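PDB 4AJ9: catalase-3 from Neurospora crassa, which catalyses the heme-dependent breakdown of hydrogen peroxide into water and oxygen, an activity that probably protects cells from peroxide toxicity. Local coordinates for residues I199-R204 against G235-V240; P527-L532 against G664-K669. One frame throughout, in Å; residues are numbered along the deposited sequence.

Contact 1: I199-R204 against G235-V240; sequences IPRSYR and GKAALV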
loop_
_atom_site.group_PDB
_atom_site.type_symbol
_atom_site.label_atom_id
_atom_site.label_comp_id
_atom_site.label_asym_id
_atom_site.label_seq_id
_atom_site.Cartn_x
_atom_site.Cartn_y
_atom_site.Cartn_z
ATOM N N ILE C 199 -13.760 27.025 20.540
ATOM C CA ILE C 199 -14.871 27.295 19.618
ATOM C C ILE C 199 -14.758 28.651 18.914
ATOM O O ILE C 199 -15.629 29.534 19.063
ATOM C CB ILE C 199 -16.246 27.190 20.321
ATOM C CG1 ILE C 199 -16.256 27.986 21.635
ATOM C CG2 ILE C 199 -16.583 25.755 20.596
ATOM C CD1 ILE C 199 -17.618 27.929 22.382
ATOM N N PRO C 200 -13.689 28.820 18.124
ATOM C CA PRO C 200 -13.431 30.070 17.412
ATOM C C PRO C 200 -14.518 30.347 16.399
ATOM O O PRO C 200 -15.152 29.415 15.876
ATOM C CB PRO C 200 -12.100 29.790 16.691
ATOM C CG PRO C 200 -12.037 28.307 16.583
ATOM C CD PRO C 200 -12.657 27.806 17.847
ATOM N N ARG C 201 -14.724 31.628 16.129
ATOM C CA ARG C 201 -15.676 32.087 15.121
ATOM C C ARG C 201 -15.231 31.690 13.715
ATOM O O ARG C 201 -16.063 31.397 12.849
ATOM C CB ARG C 201 -15.855 33.608 15.238
ATOM C CG ARG C 201 -16.386 34.289 13.989
ATOM C CD ARG C 201 -17.773 33.769 13.579
ATOM N NE ARG C 201 -18.272 34.583 12.478
ATOM C CZ ARG C 201 -17.887 34.426 11.216
ATOM N NH1 ARG C 201 -17.033 33.460 10.893
ATOM N NH2 ARG C 201 -18.363 35.227 10.277
ATOM N N SER C 202 -13.921 31.663 13.484
ATOM C CA SER C 202 -13.389 31.195 12.200
ATOM C C SER C 202 -11.893 30.974 12.306
ATOM O O SER C 202 -11.281 31.353 13.307
ATOM C CB SER C 202 -13.660 32.212 11.096
ATOM O OG SER C 202 -12.652 33.212 11.074
ATOM N N TYR C 203 -11.307 30.361 11.273
ATOM C CA TYR C 203 -9.856 30.184 11.204
ATOM C C TYR C 203 -9.208 31.556 11.184
ATOM O O TYR C 203 -8.112 31.749 11.713
ATOM C CB TYR C 203 -9.458 29.455 9.922
ATOM C CG TYR C 203 -10.017 28.051 9.749
ATOM C CD1 TYR C 203 -10.231 27.209 10.835
ATOM C CD2 TYR C 203 -10.278 27.557 8.473
ATOM C CE1 TYR C 203 -10.735 25.898 10.642
ATOM C CE2 TYR C 203 -10.768 26.287 8.279
ATOM C CZ TYR C 203 -10.984 25.455 9.357
ATOM O OH TYR C 203 -11.477 24.188 9.108
ATOM N N ARG C 204 -9.899 32.508 10.562
ATOM C CA ARG C 204 -9.374 33.859 10.375
ATOM C C ARG C 204 -9.313 34.643 11.681
ATOM O O ARG C 204 -8.591 35.642 11.779
ATOM C CB ARG C 204 -10.212 34.618 9.344
ATOM C CG ARG C 204 -10.237 33.958 7.974
ATOM C CD ARG C 204 -11.130 34.709 7.003
ATOM N NE ARG C 204 -12.496 34.833 7.500
ATOM C CZ ARG C 204 -13.109 35.988 7.754
ATOM N NH1 ARG C 204 -12.485 37.142 7.552
ATOM N NH2 ARG C 204 -14.357 35.985 8.209
ATOM N N GLY C 235 -8.495 39.896 14.361
ATOM C CA GLY C 235 -8.891 39.857 15.762
ATOM C C GLY C 235 -9.405 38.487 16.192
ATOM O O GLY C 235 -9.999 37.760 15.396
ATOM N N LYS C 236 -9.166 38.114 17.446
ATOM C CA LYS C 236 -9.703 36.851 17.954
ATOM C C LYS C 236 -11.204 36.957 18.256
ATOM O O LYS C 236 -11.664 37.963 18.790
ATOM C CB LYS C 236 -8.934 36.397 19.196
ATOM C CG LYS C 236 -7.528 35.872 18.888
ATOM C CD LYS C 236 -6.814 35.386 20.136
ATOM C CE LYS C 236 -6.479 36.551 21.072
ATOM N NZ LYS C 236 -5.873 36.074 22.343
ATOM N N ALA C 237 -11.966 35.926 17.897
ATOM C CA ALA C 237 -13.403 35.914 18.155
ATOM C C ALA C 237 -13.860 34.483 18.363
ATOM O O ALA C 237 -13.314 33.565 17.757
ATOM C CB ALA C 237 -14.164 36.546 16.986
ATOM N N ALA C 238 -14.853 34.285 19.225
ATOM C CA ALA C 238 -15.351 32.939 19.503
ATOM C C ALA C 238 -16.868 32.889 19.607
ATOM O O ALA C 238 -17.532 33.897 19.845
ATOM C CB ALA C 238 -14.720 32.392 20.766
ATOM N N LEU C 239 -17.405 31.692 19.419
ATOM C CA LEU C 239 -18.826 31.445 19.526
ATOM C C LEU C 239 -19.154 31.153 20.989
ATOM O O LEU C 239 -18.263 31.195 21.836
ATOM C CB LEU C 239 -19.168 30.232 18.663
ATOM C CG LEU C 239 -18.675 30.311 17.213
ATOM C CD1 LEU C 239 -18.944 29.000 16.456
ATOM C CD2 LEU C 239 -19.308 31.496 16.486
ATOM N N VAL C 240 -20.421 30.862 21.290
ATOM C CA VAL C 240 -20.771 30.255 22.574
ATOM C C VAL C 240 -21.143 28.789 22.327
ATOM O O VAL C 240 -21.497 28.428 21.206
ATOM C CB VAL C 240 -21.905 31.031 23.309
ATOM C CG1 VAL C 240 -21.436 32.453 23.619
ATOM C CG2 VAL C 240 -23.185 31.060 22.480
#
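I199 and L239 reach across this contact from both sides. In I199 the CG1 branch stands between the backbone N and the carbonyl carbon (chi1 49°), and CD1, carried on by an extended second torsion, ends 3.4 Å from L239 O. In L239, CG lies anti to its own carbonyl carbon (chi1 -52°), which sets it 3.6 Å from I199 O, with CD1 beside P200 O. The L239 and R201 side chains cross obliquely, bringing the other methyl, CD2, 4.0 Å from R201 CD. An alanine in place of L239 would probably leave R201 CD without its apolar neighbour on this side and open a gap beside P200 O.

Two backbone bonds join the segments. L239 N donates almost straight to I199 O at 2.8 Å, nearly in line with the carbonyl. R201 N donates to A237 O at 2.9 Å, equally straight at the hydrogen but from a donor 42° above the carbonyl plane. Between them P200 and A238 form the non-hydrogen-bonded pair, their CA atoms 4.0 Å apart, a position where no N-H is called for across the bridge, so a proline fits; P200 CA also makes a CH...O contact with A237 O. Beside them R201 CB meets A237 CB at 3.8 Å, while the guanidinium beyond forms salt bridges with D258 and D586. The outcome is a single antiparallel beta bridge between two irregular segments of the catalase domain, one following helix 187-193, the other joining strand 223-232 of the antiparallel sheet to helix 241-250, which V240 precedes as N-cap.

Contact 2: P527-L532 against G664-K669; sequences PTIATL and GLKVFK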
loop_
_atom_site.group_PDB
_atom_site.type_symbol
_atom_site.label_atom_id
_atom_site.label_comp_id
_atom_site.label_asym_id
_atom_site.label_seq_id
_atom_site.Cartn_x
_atom_site.Cartn_y
_atom_site.Cartn_z
ATOM N N PRO C 527 -10.897 44.536 15.302
ATOM C CA PRO C 527 -10.240 45.640 14.593
ATOM C C PRO C 527 -10.955 45.973 13.298
ATOM O O PRO C 527 -10.885 47.108 12.814
ATOM C CB PRO C 527 -8.832 45.088 14.311
ATOM C CG PRO C 527 -9.025 43.605 14.228
ATOM C CD PRO C 527 -10.131 43.278 15.213
ATOM N N THR C 528 -11.647 44.988 12.740
ATOM C CA THR C 528 -12.420 45.205 11.529
ATOM C C THR C 528 -13.675 44.338 11.530
ATOM O O THR C 528 -13.705 43.267 12.145
ATOM C CB THR C 528 -11.586 44.911 10.265
ATOM O OG1 THR C 528 -12.385 45.154 9.102
ATOM C CG2 THR C 528 -11.100 43.464 10.250
ATOM N N ILE C 529 -14.713 44.802 10.849
ATOM C CA ILE C 529 -15.922 44.000 10.702
ATOM C C ILE C 529 -16.102 43.504 9.263
ATOM O O ILE C 529 -17.111 42.888 8.936
ATOM C CB ILE C 529 -17.164 44.760 11.177
ATOM C CG1 ILE C 529 -17.396 46.002 10.309
ATOM C CG2 ILE C 529 -17.017 45.109 12.659
ATOM C CD1 ILE C 529 -18.816 46.566 10.407
ATOM N N ALA C 530 -15.104 43.746 8.418
ATOM C CA ALA C 530 -15.134 43.235 7.054
ATOM C C ALA C 530 -15.437 41.736 7.051
ATOM O O ALA C 530 -14.955 41.002 7.915
ATOM C CB ALA C 530 -13.816 43.503 6.358
ATOM N N THR C 531 -16.243 41.307 6.080
ATOM C CA THR C 531 -16.664 39.913 5.913
ATOM C C THR C 531 -17.716 39.426 6.905
ATOM O O THR C 531 -18.330 38.392 6.671
ATOM C CB THR C 531 -15.493 38.911 5.973
ATOM O OG1 THR C 531 -15.164 38.637 7.346
ATOM C CG2 THR C 531 -14.276 39.450 5.236
ATOM N N LEU C 532 -17.918 40.126 8.016
ATOM C CA LEU C 532 -18.902 39.651 8.979
ATOM C C LEU C 532 -20.300 39.645 8.336
ATOM O O LEU C 532 -20.566 40.379 7.380
ATOM C CB LEU C 532 -18.875 40.454 10.280
ATOM C CG LEU C 532 -17.565 40.346 11.068
ATOM C CD1 LEU C 532 -17.730 40.925 12.459
ATOM C CD2 LEU C 532 -17.069 38.904 11.142
ATOM N N GLY C 664 -22.065 47.339 17.081
ATOM C CA GLY C 664 -22.200 46.117 17.850
ATOM C C GLY C 664 -21.334 44.991 17.311
ATOM O O GLY C 664 -20.853 44.158 18.080
ATOM N N LEU C 665 -21.136 44.964 15.994
ATOM C CA LEU C 665 -20.352 43.890 15.372
ATOM C C LEU C 665 -18.898 43.938 15.795
ATOM O O LEU C 665 -18.240 42.904 15.850
ATOM C CB LEU C 665 -20.471 43.912 13.843
ATOM C CG LEU C 665 -21.730 43.266 13.259
ATOM C CD1 LEU C 665 -21.903 43.657 11.805
ATOM C CD2 LEU C 665 -21.700 41.749 13.401
ATOM N N LYS C 666 -18.397 45.133 16.106
ATOM C CA LYS C 666 -17.039 45.269 16.637
ATOM C C LYS C 666 -16.929 44.660 18.033
ATOM O O LYS C 666 -15.949 43.992 18.342
ATOM C CB LYS C 666 -16.581 46.733 16.651
ATOM C CG LYS C 666 -16.227 47.294 15.274
ATOM C CD LYS C 666 -15.405 48.582 15.372
ATOM C CE LYS C 666 -14.737 48.916 14.038
ATOM N NZ LYS C 666 -13.705 49.993 14.155
ATOM N N VAL C 667 -17.936 44.892 18.876
ATOM C CA VAL C 667 -18.002 44.245 20.187
ATOM C C VAL C 667 -18.176 42.730 20.002
ATOM O O VAL C 667 -17.642 41.922 20.766
ATOM C CB VAL C 667 -19.181 44.789 21.004
ATOM C CG1 VAL C 667 -19.274 44.090 22.350
ATOM C CG2 VAL C 667 -19.052 46.308 21.182
ATOM N N PHE C 668 -18.961 42.382 18.987
ATOM C CA PHE C 668 -19.163 41.008 18.513
ATOM C C PHE C 668 -20.061 40.096 19.365
ATOM O O PHE C 668 -21.036 39.541 18.859
ATOM C CB PHE C 668 -17.836 40.311 18.184
ATOM C CG PHE C 668 -18.035 39.015 17.474
ATOM C CD1 PHE C 668 -18.403 39.003 16.137
ATOM C CD2 PHE C 668 -17.916 37.814 18.148
ATOM C CE1 PHE C 668 -18.622 37.811 15.474
ATOM C CE2 PHE C 668 -18.142 36.620 17.494
ATOM C CZ PHE C 668 -18.496 36.616 16.155
ATOM N N LYS C 669 -19.722 39.918 20.635
ATOM C CA LYS C 669 -20.610 39.234 21.568
ATOM C C LYS C 669 -20.947 40.147 22.736
ATOM O O LYS C 669 -20.064 40.789 23.319
ATOM C CB LYS C 669 -19.979 37.945 22.101
ATOM C CG LYS C 669 -19.764 36.858 21.051
ATOM C CD LYS C 669 -21.077 36.318 20.528
ATOM C CE LYS C 669 -20.932 34.845 20.137
ATOM N NZ LYS C 669 -22.056 34.400 19.274
#
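In the C-terminal domain found in long catalases, the last turn of helix 654-667 packs against the loop entering strand 533-537, with I529 and L532 laid on L665, K666 and F668. CG2 of I529 does the work for the first of these. It stands anti to the carbonyl carbon of I529 and presses on K666 CG at 3.5 Å, tighter than usual carbon packing, while also meeting L665 CB at 3.8 Å. The side chains of I529 and K666 cross at about a right angle, and the extended lysine carries its amine on beyond the touching carbons.

Two turns shape the loop around these residues. A type II beta turn runs from I529 to L532, closed by L532 N on I529 O, and is overlapped at its start by an ST turn in which T528 OG1 accepts from A530 N at 3.1 Å. The next strand, 533-537, lies inside the six-stranded parallel sheet of the domain, in line with its relation to the class I glutamine amidotransferases.

At the end of the beta turn, L532 and L665 slide by each other in opposite directions, L532 CD1 lying 4.2 Å from L665 CD2. The same methyl approaches the F668 ring obliquely, 4.2 Å from F668 CD1. F668 leaves helical geometry with a positive phi of 75°, and L665 O sits in the plane of its ring, at the edge; D586 also touches L532 and F668.

The two contacts lie in different domains, yet their centres are only 11 Å apart. Contact 1, buried about 9 Å from the centre of the chain, is held by backbone hydrogen bonds with leucine and isoleucine beside them. Contact 2, about 20 Å out, has a buried apolar centre and an exposed margin at P527 and K666; it relies mainly on packing of apolar side chains, without hydrogen bonds between its segments. Neither holds the same secondary-structure elements as the other, but they touch directly: R204 NH2 probably donates a hydrogen bond to T531 OG1 (2.9 Å), and A238 O packs against F668 CE2 and K669 CE. E243 ties them further, accepting from V240 N and pairing with K669, and D586 is common to both.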